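Putative hydrolase (Chloroflexus aurantiacus J-10-fl, PDB 3CMN) is a putative hydrolase, largely helical, that probably works as a zincin-like metallopeptidase, its substrate unknown and its structure solved without bound metal. Local coordinates at residues Gln136-Gly140 and Gln141-Ser145; Ile290-Arg293 and Gln294-Arg297. All coordinates share one frame; numbering follows the deposited sequence.

Contact 1: residues Gln136-Gly140 and Gln141-Ser145; sequences QRVLG and QYDLS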
loop_
_atom_site.group_PDB
_atom_site.type_symbol
_atom_site.label_atom_id
_atom_site.label_comp_id
_atom_site.label_asym_id
_atom_site.label_seq_id
_atom_site.Cartn_x
_atom_site.Cartn_y
_atom_site.Cartn_z
ATOM N N GLN A 136 5.782 0.419 -14.433
ATOM C CA GLN A 136 6.457 1.690 -14.666
ATOM C C GLN A 136 5.938 2.795 -13.779
ATOM O O GLN A 136 6.310 3.955 -13.927
ATOM C CB GLN A 136 6.332 2.129 -16.120
ATOM C CG GLN A 136 5.171 1.580 -16.874
ATOM C CD GLN A 136 5.104 2.143 -18.275
ATOM O OE1 GLN A 136 4.800 3.325 -18.468
ATOM N NE2 GLN A 136 5.400 1.305 -19.268
ATOM N N ARG A 137 5.086 2.425 -12.834
ATOM C CA ARG A 137 4.514 3.406 -11.947
ATOM C C ARG A 137 4.705 3.072 -10.472
ATOM O O ARG A 137 4.803 3.969 -9.636
ATOM C CB ARG A 137 3.041 3.576 -12.302
ATOM C CG ARG A 137 2.851 3.947 -13.776
ATOM C CD ARG A 137 1.563 4.685 -13.959
ATOM N NE ARG A 137 1.369 5.575 -12.820
ATOM C CZ ARG A 137 0.251 6.249 -12.563
ATOM N NH1 ARG A 137 -0.807 6.151 -13.372
ATOM N NH2 ARG A 137 0.186 7.013 -11.478
ATOM N N VAL A 138 4.786 1.788 -10.151
ATOM C CA VAL A 138 4.966 1.384 -8.768
ATOM C C VAL A 138 6.315 1.885 -8.252
ATOM O O VAL A 138 7.338 1.857 -8.952
ATOM C CB VAL A 138 4.882 -0.155 -8.607
ATOM C CG1 VAL A 138 6.117 -0.821 -9.219
ATOM C CG2 VAL A 138 4.755 -0.515 -7.146
ATOM N N LEU A 139 6.303 2.352 -7.014
ATOM C CA LEU A 139 7.498 2.883 -6.384
ATOM C C LEU A 139 8.070 1.948 -5.328
ATOM O O LEU A 139 9.281 1.874 -5.166
ATOM C CB LEU A 139 7.187 4.255 -5.773
ATOM C CG LEU A 139 7.383 5.568 -6.566
ATOM C CD1 LEU A 139 7.332 5.371 -8.072
ATOM C CD2 LEU A 139 6.317 6.555 -6.095
ATOM N N GLY A 140 7.208 1.218 -4.632
ATOM C CA GLY A 140 7.694 0.311 -3.604
ATOM C C GLY A 140 6.749 -0.783 -3.131
ATOM O O GLY A 140 5.683 -1.004 -3.697
ATOM N N GLN A 141 7.159 -1.455 -2.062
ATOM C CA GLN A 141 6.428 -2.565 -1.468
ATOM C C GLN A 141 4.917 -2.497 -1.254
ATOM O O GLN A 141 4.200 -3.434 -1.607
ATOM C CB GLN A 141 7.067 -2.934 -0.130
ATOM C CG GLN A 141 8.352 -3.719 -0.253
ATOM C CD GLN A 141 8.255 -5.102 0.372
ATOM O OE1 GLN A 141 9.171 -5.901 0.264
ATOM N NE2 GLN A 141 7.141 -5.381 1.031
ATOM N N TYR A 142 4.426 -1.414 -0.672
ATOM C CA TYR A 142 3.000 -1.328 -0.367
ATOM C C TYR A 142 2.143 -0.409 -1.221
ATOM O O TYR A 142 1.244 0.249 -0.713
ATOM C CB TYR A 142 2.833 -0.962 1.115
ATOM C CG TYR A 142 3.474 -1.979 2.046
ATOM C CD1 TYR A 142 4.834 -1.916 2.360
ATOM C CD2 TYR A 142 2.735 -3.056 2.539
ATOM C CE1 TYR A 142 5.442 -2.909 3.134
ATOM C CE2 TYR A 142 3.327 -4.050 3.310
ATOM C CZ TYR A 142 4.677 -3.978 3.602
ATOM O OH TYR A 142 5.251 -4.996 4.329
ATOM N N ASP A 143 2.401 -0.368 -2.519
ATOM C CA ASP A 143 1.618 0.500 -3.388
ATOM C C ASP A 143 0.317 -0.158 -3.792
ATOM O O ASP A 143 -0.686 0.514 -4.048
ATOM C CB ASP A 143 2.420 0.867 -4.635
ATOM C CG ASP A 143 3.539 1.849 -4.337
ATOM O OD1 ASP A 143 4.232 2.246 -5.287
ATOM O OD2 ASP A 143 3.720 2.230 -3.157
ATOM N N LEU A 144 0.339 -1.484 -3.833
ATOM C CA LEU A 144 -0.831 -2.254 -4.217
ATOM C C LEU A 144 -1.305 -3.102 -3.036
ATOM O O LEU A 144 -0.643 -4.047 -2.627
ATOM C CB LEU A 144 -0.476 -3.131 -5.415
ATOM C CG LEU A 144 0.185 -2.376 -6.579
ATOM C CD1 LEU A 144 0.585 -3.363 -7.659
ATOM C CD2 LEU A 144 -0.774 -1.324 -7.134
ATOM N N SER A 145 -2.458 -2.739 -2.485
ATOM C CA SER A 145 -3.031 -3.436 -1.337
ATOM C C SER A 145 -3.094 -4.951 -1.493
ATOM O O SER A 145 -2.660 -5.683 -0.602
ATOM C CB SER A 145 -4.434 -2.901 -1.045
ATOM O OG SER A 145 -4.393 -1.517 -0.762
#

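Contact 2: residues Ile290-Arg293 and Gln294-Arg297; sequences IAQR and QRQR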
loop_
_atom_site.group_PDB
_atom_site.type_symbol
_atom_site.label_atom_id
_atom_site.label_comp_id
_atom_site.label_asym_id
_atom_site.label_seq_id
_atom_site.Cartn_x
_atom_site.Cartn_y
_atom_site.Cartn_z
ATOM N N ILE A 290 3.653 15.657 -4.495
ATOM C CA ILE A 290 3.218 14.273 -4.594
ATOM C C ILE A 290 1.691 14.078 -4.561
ATOM O O ILE A 290 1.190 12.981 -4.805
ATOM C CB ILE A 290 3.900 13.441 -3.472
ATOM C CG1 ILE A 290 3.946 11.971 -3.868
ATOM C CG2 ILE A 290 3.176 13.637 -2.159
ATOM C CD1 ILE A 290 4.716 11.711 -5.161
ATOM N N ALA A 291 0.959 15.149 -4.285
ATOM C CA ALA A 291 -0.499 15.088 -4.213
ATOM C C ALA A 291 -1.169 14.322 -5.363
ATOM O O ALA A 291 -1.971 13.411 -5.127
ATOM C CB ALA A 291 -1.069 16.500 -4.131
ATOM N N GLN A 292 -0.846 14.685 -6.600
ATOM C CA GLN A 292 -1.455 14.020 -7.747
ATOM C C GLN A 292 -1.006 12.568 -7.906
ATOM O O GLN A 292 -1.769 11.728 -8.382
ATOM C CB GLN A 292 -1.171 14.787 -9.048
ATOM C CG GLN A 292 -1.847 14.151 -10.265
ATOM C CD GLN A 292 -1.560 14.868 -11.572
ATOM O OE1 GLN A 292 -1.897 16.041 -11.741
ATOM N NE2 GLN A 292 -0.938 14.159 -12.510
ATOM N N ARG A 293 0.231 12.276 -7.517
ATOM C CA ARG A 293 0.761 10.917 -7.618
ATOM C C ARG A 293 0.065 9.993 -6.613
ATOM O O ARG A 293 0.021 8.776 -6.798
ATOM C CB ARG A 293 2.269 10.918 -7.361
ATOM C CG ARG A 293 2.936 9.557 -7.520
ATOM C CD ARG A 293 2.920 9.086 -8.971
ATOM N NE ARG A 293 3.830 7.963 -9.172
ATOM C CZ ARG A 293 4.307 7.603 -10.357
ATOM N NH1 ARG A 293 3.947 8.276 -11.442
ATOM N NH2 ARG A 293 5.168 6.598 -10.459
ATOM N N GLN A 294 -0.476 10.583 -5.552
ATOM C CA GLN A 294 -1.196 9.827 -4.532
ATOM C C GLN A 294 -2.600 9.493 -5.055
ATOM O O GLN A 294 -3.109 8.396 -4.833
ATOM C CB GLN A 294 -1.303 10.648 -3.246
ATOM C CG GLN A 294 0.030 10.936 -2.571
ATOM C CD GLN A 294 -0.092 11.927 -1.422
ATOM O OE1 GLN A 294 -0.525 13.068 -1.607
ATOM N NE2 GLN A 294 0.293 11.496 -0.229
ATOM N N ARG A 295 -3.217 10.449 -5.746
ATOM C CA ARG A 295 -4.542 10.257 -6.331
ATOM C C ARG A 295 -4.417 9.124 -7.338
ATOM O O ARG A 295 -5.301 8.278 -7.475
ATOM C CB ARG A 295 -4.995 11.517 -7.078
ATOM C CG ARG A 295 -4.965 12.792 -6.249
ATOM C CD ARG A 295 -5.056 14.039 -7.135
ATOM N NE ARG A 295 -4.962 15.279 -6.363
ATOM C CZ ARG A 295 -5.805 15.619 -5.387
ATOM N NH1 ARG A 295 -6.815 14.815 -5.056
ATOM N NH2 ARG A 295 -5.638 16.763 -4.734
ATOM N N GLN A 296 -3.296 9.129 -8.046
ATOM C CA GLN A 296 -3.015 8.118 -9.052
ATOM C C GLN A 296 -2.847 6.727 -8.447
ATOM O O GLN A 296 -3.426 5.766 -8.950
ATOM C CB GLN A 296 -1.757 8.500 -9.830
ATOM C CG GLN A 296 -1.936 9.721 -10.711
ATOM C CD GLN A 296 -0.684 10.082 -11.477
ATOM O OE1 GLN A 296 0.275 10.623 -10.920
ATOM N NE2 GLN A 296 -0.677 9.773 -12.760
ATOM N N ARG A 297 -2.051 6.629 -7.376
ATOM C CA ARG A 297 -1.798 5.353 -6.708
ATOM C C ARG A 297 -3.101 4.725 -6.231
ATOM O O ARG A 297 -3.286 3.508 -6.287
ATOM C CB ARG A 297 -0.874 5.551 -5.507
ATOM C CG ARG A 297 -0.483 4.253 -4.802
ATOM C CD ARG A 297 -0.439 4.424 -3.278
ATOM N NE ARG A 297 -1.766 4.680 -2.707
ATOM C CZ ARG A 297 -2.694 3.747 -2.482
ATOM N NH1 ARG A 297 -2.456 2.469 -2.766
ATOM N NH2 ARG A 297 -3.878 4.097 -1.992
#

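Contact 1: residues Gln136-Gly140 and Gln141-Ser145
Asp143 OD1 is gripped by two successive backbone amides, those of Leu139 and Gly140. The bond from Leu139 N is short, 2.7 Å to Asp143 OD1, nearly straight at 166°, and runs almost in line with the carboxylate C-O bond. Gly140 N reaches the same Asp143 OD1 over a longer 3.2 Å and comes from above the carboxylate plane, 59° out of it; one oxygen can serve both donors because they arrive from different directions. CG of Asp143 stands opposite its own carbonyl carbon and beside its backbone N (chi1 -72°), which turns the carboxylate back toward the preceding residues. The chain can double back this sharply because Gly140 to Asp143 form a type I beta turn. Gly140 is buried in an extended stretch of chain, where a residue without a side chain adds no bulk beside the carboxylate. Val138 closes one flank: its CG2 methyl lies 3.7 Å from Asp143 CB and also touches OD1, and the valine also packs on Trp82 of helix 79-92. Within the turn, Gln141 N makes a weak hydrogen bond to Glu185 of a probable HExxH zinc-binding helix, and the Tyr142 ring meets that of Phe192. An aspartate suits this place: the two bonds tie the turn to the chain entering it, and the partial positive charges of the N-H groups would probably stabilise the ionised carboxylate.

Contact 2: residues Ile290-Arg293 and Gln294-Arg297
Gln294 lies tightly against the turn before it, its CG only 3.2 Å from Ile290 O and its amide oxygen OE1 3.3 Å from Ala291 CA. With CG beside the backbone N (chi1 -65°), the extended chain runs back along the helix, so that its amide carbon CD comes to 3.8 Å from the CG2 methyl of Ile290, the two side chains crossing at about a right angle. Ile290 suits this buried position, since its branched side chain also packs on Val166 and Leu170. Gln296 folds back in the same way: its OE1 rests 3.6 Å from Arg293 CD, at the edge of the guanidinium and near its plane, although the planes of guanidinium and amide stand 76° apart. Beneath these side chains runs the alpha-helix 283-307, in which Gln296 N bonds to Gln292 O at 3.0 Å and Arg297 N to Arg293 O at 3.0 Å. A kink disturbs the regular ladder here, as the amides of Gln292 and Arg293 lack bonds to the preceding turn. The outer side is looser. Gln292 extends its side chain outward, its NE2 4.1 Å from Gln296 OE1, and the exposed Arg295 lies extended along the outside of the helix, its aliphatic CG against Ala291 O. Both are long polar residues fitted to solvent, whereas Arg297, bent at chi2 and chi3, has its polar partner in Asp143.

Overall arrangement
Contact 1 and contact 2 lie side by side, their centres about 12 Å apart, and arginines reach across in both directions. From the helix, Arg297 NH1 comes to 2.9 Å from Asp143 O, while Arg293 packs on Leu139, its NH2 3.4 Å from Leu139 CD1. From the loop, Arg137 lies against Gln296. Helix 283-307 thus meets the loop at Arg137 and Leu139, before the turn, and at Asp143, where it ends. Contact 1 also borders the HExxH motif (His184, Glu185, His188), probably the zinc site as in zincins, with no metal bound in this structure; Gly140 touches it, and Arg297 of contact 2 lies near it without touching.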